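Local atomic coordinates of probable receptor YhhM (Klebsiella variicola At-22, PDB entry 3Q6C), a protein that is of unknown function, a DUF2500 family member named as a probable receptor and built around a five-stranded antiparallel beta sheet. Residues L1-E13 against Y57-K71. Sequence-based numbering, arbitrary orientation.
Sequences LLQKRVIVSNKRE and YHALSVGDRGMLSYK
The ammonium group of K11 is gripped from three directions by helix 54-59 and the chain that follows it. NZ donates to L60 O at 3.1 Å, coming in from above the carbonyl plane, and a longer, weak bond runs from NZ to Y57 O. The third partner is the Y57 ring: K11 CE sits over the centre of one face, 3.5 Å from the ring centroid, and NZ makes a cation-pi contact with the same face. A bend at chi3 (59°) folds the lysine chain back over the ring, while CD packs on V62 CG2, 3.6 Å away. Y35, on strand 33-41, also meets the Y57 ring.

Nearer the start of the strand, V8 holds the turn 61-64. Its N donates to D64 O (2.7 Å) and its O takes the N-H of G63, so the type II turn is pinned by both polar backbone atoms of one residue. CG1 of V8 lies against V62 CA at 3.6 Å.

From here strands 2-15 and 65-71 run antiparallel, with hydrogen-bonded pairs V6 with G66, K4 with L68 and L2 with Y70. On one face V6 CG2 meets L68 CB, and K4 CB approaches the Y70 ring at its edge. On the other, the methyl CE of selenomethionine M67 lies 3.8 Å from R5 CG, while the R5 guanidinium reaches on to salt bridges with E42 and D81.

The two ends of the contact therefore differ in chemistry: regular backbone pairing joins the neighbouring sheet strands, whereas a lysine shared between two carbonyls and an aromatic face ties helix 54-59 and the chain after it to strand 2-15, its positive charge probably stabilised by all three.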
loop_
_atom_site.group_PDB
_atom_site.type_symbol
_atom_site.label_atom_id
_atom_site.label_comp_id
_atom_site.label_asym_id
_atom_site.label_seq_id
_atom_site.Cartn_x
_atom_site.Cartn_y
_atom_site.Cartn_z
ATOM N N LEU A 1 -8.423 -6.243 -11.826
ATOM C CA LEU A 1 -7.777 -7.272 -10.961
ATOM C C LEU A 1 -6.353 -7.628 -11.411
ATOM O O LEU A 1 -6.084 -8.773 -11.783
ATOM C CB LEU A 1 -8.647 -8.533 -10.922
ATOM C CG LEU A 1 -9.166 -9.114 -12.248
ATOM C CD1 LEU A 1 -9.871 -10.443 -11.970
ATOM C CD2 LEU A 1 -10.131 -8.136 -12.933
ATOM N N LEU A 2 -5.451 -6.647 -11.349
ATOM C CA LEU A 2 -4.054 -6.816 -11.751
ATOM C C LEU A 2 -3.062 -7.039 -10.607
ATOM O O LEU A 2 -3.408 -6.955 -9.431
ATOM C CB LEU A 2 -3.567 -5.590 -12.521
ATOM C CG LEU A 2 -4.298 -5.036 -13.738
ATOM C CD1 LEU A 2 -4.654 -6.175 -14.659
ATOM C CD2 LEU A 2 -5.534 -4.277 -13.308
ATOM N N GLN A 3 -1.816 -7.310 -10.999
ATOM C CA GLN A 3 -0.680 -7.517 -10.104
ATOM C C GLN A 3 0.504 -6.763 -10.710
ATOM O O GLN A 3 0.678 -6.769 -11.930
ATOM C CB GLN A 3 -0.294 -8.991 -10.002
ATOM C CG GLN A 3 -1.335 -9.898 -9.387
ATOM C CD GLN A 3 -0.705 -11.089 -8.682
ATOM O OE1 GLN A 3 -0.262 -10.985 -7.537
ATOM N NE2 GLN A 3 -0.647 -12.225 -9.368
ATOM N N LYS A 4 1.305 -6.118 -9.861
ATOM C CA LYS A 4 2.481 -5.369 -10.304
ATOM C C LYS A 4 3.558 -5.389 -9.212
ATOM O O LYS A 4 3.242 -5.295 -8.029
ATOM C CB LYS A 4 2.101 -3.918 -10.628
ATOM C CG LYS A 4 3.204 -3.113 -11.317
ATOM C CD LYS A 4 2.779 -1.662 -11.508
ATOM C CE LYS A 4 3.842 -0.797 -12.203
ATOM N NZ LYS A 4 3.985 -1.042 -13.667
ATOM N N ARG A 5 4.823 -5.521 -9.607
ATOM C CA ARG A 5 5.913 -5.536 -8.638
ATOM C C ARG A 5 6.229 -4.103 -8.237
ATOM O O ARG A 5 6.549 -3.272 -9.082
ATOM C CB ARG A 5 7.171 -6.184 -9.226
ATOM C CG ARG A 5 6.938 -7.563 -9.826
ATOM C CD ARG A 5 8.233 -8.359 -9.954
ATOM N NE ARG A 5 8.696 -8.817 -8.644
ATOM C CZ ARG A 5 9.573 -8.167 -7.885
ATOM N NH1 ARG A 5 10.099 -7.027 -8.308
ATOM N NH2 ARG A 5 9.909 -8.651 -6.694
ATOM N N VAL A 6 6.140 -3.804 -6.950
ATOM C CA VAL A 6 6.424 -2.448 -6.500
ATOM C C VAL A 6 7.151 -2.475 -5.177
ATOM O O VAL A 6 7.389 -3.541 -4.598
ATOM C CB VAL A 6 5.133 -1.631 -6.278
ATOM C CG1 VAL A 6 4.235 -1.698 -7.507
ATOM C CG2 VAL A 6 4.418 -2.148 -5.048
ATOM N N ILE A 7 7.506 -1.285 -4.708
ATOM C CA ILE A 7 8.154 -1.151 -3.421
ATOM C C ILE A 7 7.194 -0.326 -2.574
ATOM O O ILE A 7 6.435 0.492 -3.098
ATOM C CB ILE A 7 9.517 -0.435 -3.531
ATOM C CG1 ILE A 7 10.227 -0.489 -2.182
ATOM C CG2 ILE A 7 9.330 1.011 -3.946
ATOM C CD1 ILE A 7 11.643 0.066 -2.203
ATOM N N VAL A 8 7.202 -0.565 -1.269
ATOM C CA VAL A 8 6.332 0.179 -0.367
ATOM C C VAL A 8 6.913 1.571 -0.118
ATOM O O VAL A 8 7.693 1.779 0.814
ATOM C CB VAL A 8 6.160 -0.567 0.965
ATOM C CG1 VAL A 8 5.244 0.210 1.888
ATOM C CG2 VAL A 8 5.576 -1.949 0.700
ATOM N N SER A 9 6.525 2.502 -0.992
ATOM C CA SER A 9 6.952 3.897 -0.960
ATOM C C SER A 9 6.941 4.511 0.415
ATOM O O SER A 9 7.990 4.841 0.963
ATOM C CB SER A 9 6.045 4.753 -1.848
ATOM O OG SER A 9 6.470 4.762 -3.187
ATOM N N ASN A 10 5.742 4.697 0.956
ATOM C CA ASN A 10 5.597 5.302 2.265
ATOM C C ASN A 10 4.243 5.015 2.871
ATOM O O ASN A 10 3.337 4.533 2.195
ATOM C CB ASN A 10 5.785 6.819 2.174
ATOM C CG ASN A 10 4.578 7.520 1.585
ATOM O OD1 ASN A 10 4.197 7.259 0.447
ATOM N ND2 ASN A 10 3.964 8.410 2.361
ATOM N N LYS A 11 4.122 5.337 4.156
ATOM C CA LYS A 11 2.900 5.140 4.921
ATOM C C LYS A 11 2.579 6.391 5.735
ATOM O O LYS A 11 3.461 7.011 6.336
ATOM C CB LYS A 11 3.060 3.944 5.864
ATOM C CG LYS A 11 2.879 2.586 5.190
ATOM C CD LYS A 11 3.374 1.442 6.079
ATOM C CE LYS A 11 2.653 1.383 7.428
ATOM N NZ LYS A 11 3.344 0.432 8.357
ATOM N N ARG A 12 1.310 6.766 5.752
ATOM C CA ARG A 12 0.907 7.928 6.504
ATOM C C ARG A 12 -0.296 7.599 7.349
ATOM O O ARG A 12 -1.210 6.916 6.905
ATOM C CB ARG A 12 0.578 9.094 5.574
ATOM C CG ARG A 12 0.324 10.413 6.311
ATOM C CD ARG A 12 -0.069 11.541 5.360
ATOM N NE ARG A 12 -1.344 11.283 4.690
ATOM C CZ ARG A 12 -1.904 12.098 3.799
ATOM N NH1 ARG A 12 -1.301 13.233 3.463
ATOM N NH2 ARG A 12 -3.070 11.779 3.243
ATOM N N GLU A 13 -0.265 8.072 8.587
ATOM C CA GLU A 13 -1.361 7.894 9.529
ATOM C C GLU A 13 -1.845 9.323 9.731
ATOM O O GLU A 13 -1.054 10.219 10.015
ATOM C CB GLU A 13 -0.853 7.319 10.844
ATOM C CG GLU A 13 -1.897 6.535 11.612
ATOM C CD GLU A 13 -1.347 5.964 12.905
ATOM O OE1 GLU A 13 -0.111 5.800 13.000
ATOM O OE2 GLU A 13 -2.150 5.670 13.819
ATOM N N TYR A 57 -2.859 -1.946 7.269
ATOM C CA TYR A 57 -1.804 -0.942 7.285
ATOM C C TYR A 57 -0.599 -1.360 8.131
ATOM O O TYR A 57 0.545 -1.271 7.682
ATOM C CB TYR A 57 -2.381 0.375 7.799
ATOM C CG TYR A 57 -1.385 1.494 7.990
ATOM C CD1 TYR A 57 -0.772 1.703 9.230
ATOM C CD2 TYR A 57 -1.125 2.402 6.959
ATOM C CE1 TYR A 57 0.064 2.802 9.442
ATOM C CE2 TYR A 57 -0.295 3.503 7.161
ATOM C CZ TYR A 57 0.288 3.700 8.404
ATOM O OH TYR A 57 1.047 4.824 8.629
ATOM N N HIS A 58 -0.849 -1.810 9.356
ATOM C CA HIS A 58 0.248 -2.234 10.219
ATOM C C HIS A 58 0.920 -3.490 9.688
ATOM O O HIS A 58 2.002 -3.843 10.127
ATOM C CB HIS A 58 -0.243 -2.460 11.653
ATOM C CG HIS A 58 -0.709 -1.207 12.329
ATOM N ND1 HIS A 58 0.079 -0.079 12.429
ATOM C CD2 HIS A 58 -1.897 -0.886 12.897
ATOM C CE1 HIS A 58 -0.605 0.884 13.023
ATOM N NE2 HIS A 58 -1.808 0.420 13.315
ATOM N N ALA A 59 0.286 -4.153 8.725
ATOM C CA ALA A 59 0.855 -5.367 8.134
ATOM C C ALA A 59 1.960 -5.049 7.127
ATOM O O ALA A 59 2.821 -5.885 6.868
ATOM C CB ALA A 59 -0.228 -6.180 7.457
ATOM N N LEU A 60 1.929 -3.839 6.569
ATOM C CA LEU A 60 2.920 -3.405 5.589
ATOM C C LEU A 60 4.171 -2.836 6.224
ATOM O O LEU A 60 4.146 -2.345 7.352
ATOM C CB LEU A 60 2.340 -2.333 4.673
ATOM C CG LEU A 60 1.207 -2.682 3.719
ATOM C CD1 LEU A 60 0.916 -1.454 2.877
ATOM C CD2 LEU A 60 1.587 -3.863 2.832
ATOM N N SER A 61 5.266 -2.886 5.474
ATOM C CA SER A 61 6.545 -2.356 5.941
ATOM C C SER A 61 7.181 -1.446 4.900
ATOM O O SER A 61 7.615 -1.902 3.846
ATOM C CB SER A 61 7.508 -3.490 6.284
ATOM O OG SER A 61 7.106 -4.125 7.480
ATOM N N VAL A 62 7.230 -0.154 5.201
ATOM C CA VAL A 62 7.823 0.793 4.279
ATOM C C VAL A 62 9.199 0.293 3.888
ATOM O O VAL A 62 10.038 0.043 4.745
ATOM C CB VAL A 62 7.955 2.182 4.914
ATOM C CG1 VAL A 62 8.745 3.098 3.990
ATOM C CG2 VAL A 62 6.568 2.759 5.175
ATOM N N GLY A 63 9.419 0.127 2.591
ATOM C CA GLY A 63 10.711 -0.350 2.136
ATOM C C GLY A 63 10.665 -1.709 1.468
ATOM O O GLY A 63 11.494 -2.008 0.616
ATOM N N ASP A 64 9.706 -2.537 1.858
ATOM C CA ASP A 64 9.565 -3.855 1.266
ATOM C C ASP A 64 9.168 -3.749 -0.197
ATOM O O ASP A 64 8.477 -2.815 -0.597
ATOM C CB ASP A 64 8.502 -4.650 2.012
ATOM C CG ASP A 64 9.050 -5.350 3.232
ATOM O OD1 ASP A 64 10.100 -4.911 3.757
ATOM O OD2 ASP A 64 8.422 -6.341 3.670
ATOM N N ARG A 65 9.629 -4.694 -1.003
ATOM C CA ARG A 65 9.259 -4.713 -2.405
ATOM C C ARG A 65 8.617 -6.064 -2.644
ATOM O O ARG A 65 9.044 -7.076 -2.087
ATOM C CB ARG A 65 10.473 -4.517 -3.319
ATOM C CG ARG A 65 11.591 -5.503 -3.132
ATOM C CD ARG A 65 12.675 -5.298 -4.187
ATOM N NE ARG A 65 13.108 -3.901 -4.295
ATOM C CZ ARG A 65 13.656 -3.192 -3.307
ATOM N NH1 ARG A 65 13.844 -3.741 -2.110
ATOM N NH2 ARG A 65 14.022 -1.930 -3.517
ATOM N N GLY A 66 7.564 -6.075 -3.444
ATOM C CA GLY A 66 6.893 -7.322 -3.708
ATOM C C GLY A 66 5.781 -7.175 -4.712
ATOM O O GLY A 66 5.818 -6.291 -5.573
HETATM N N MSE A 67 4.781 -8.042 -4.582
HETATM C CA MSE A 67 3.644 -8.062 -5.489
HETATM C C MSE A 67 2.424 -7.356 -4.912
HETATM O O MSE A 67 1.939 -7.713 -3.834
HETATM C CB MSE A 67 3.284 -9.514 -5.816
HETATM C CG MSE A 67 2.583 -9.711 -7.149
HETATM SE SE MSE A 67 3.710 -9.247 -8.662
HETATM C CE MSE A 67 5.120 -10.550 -8.391
ATOM N N LEU A 68 1.930 -6.360 -5.641
ATOM C CA LEU A 68 0.752 -5.604 -5.227
ATOM C C LEU A 68 -0.452 -6.024 -6.060
ATOM O O LEU A 68 -0.430 -5.905 -7.282
ATOM C CB LEU A 68 0.976 -4.105 -5.423
ATOM C CG LEU A 68 -0.275 -3.242 -5.247
ATOM C CD1 LEU A 68 -0.594 -3.076 -3.769
ATOM C CD2 LEU A 68 -0.054 -1.897 -5.878
ATOM N N SER A 69 -1.496 -6.517 -5.405
ATOM C CA SER A 69 -2.708 -6.923 -6.106
ATOM C C SER A 69 -3.683 -5.785 -5.941
ATOM O O SER A 69 -3.862 -5.281 -4.834
ATOM C CB SER A 69 -3.305 -8.191 -5.494
ATOM O OG SER A 69 -2.406 -9.284 -5.583
ATOM N N TYR A 70 -4.311 -5.370 -7.035
ATOM C CA TYR A 70 -5.259 -4.265 -6.949
ATOM C C TYR A 70 -6.280 -4.186 -8.076
ATOM O O TYR A 70 -6.023 -4.605 -9.200
ATOM C CB TYR A 70 -4.506 -2.938 -6.904
ATOM C CG TYR A 70 -3.783 -2.630 -8.197
ATOM C CD1 TYR A 70 -2.548 -3.219 -8.495
ATOM C CD2 TYR A 70 -4.356 -1.778 -9.142
ATOM C CE1 TYR A 70 -1.901 -2.965 -9.709
ATOM C CE2 TYR A 70 -3.727 -1.520 -10.350
ATOM C CZ TYR A 70 -2.501 -2.114 -10.631
ATOM O OH TYR A 70 -1.901 -1.855 -11.843
ATOM N N LYS A 71 -7.437 -3.628 -7.745
ATOM C CA LYS A 71 -8.507 -3.412 -8.702
ATOM C C LYS A 71 -8.801 -1.915 -8.617
ATOM O O LYS A 71 -9.407 -1.446 -7.657
ATOM C CB LYS A 71 -9.746 -4.227 -8.334
ATOM C CG LYS A 71 -10.901 -4.049 -9.320
ATOM C CD LYS A 71 -12.118 -4.917 -8.977
ATOM C CE LYS A 71 -11.845 -6.414 -9.175
ATOM N NZ LYS A 71 -10.750 -6.940 -8.304
#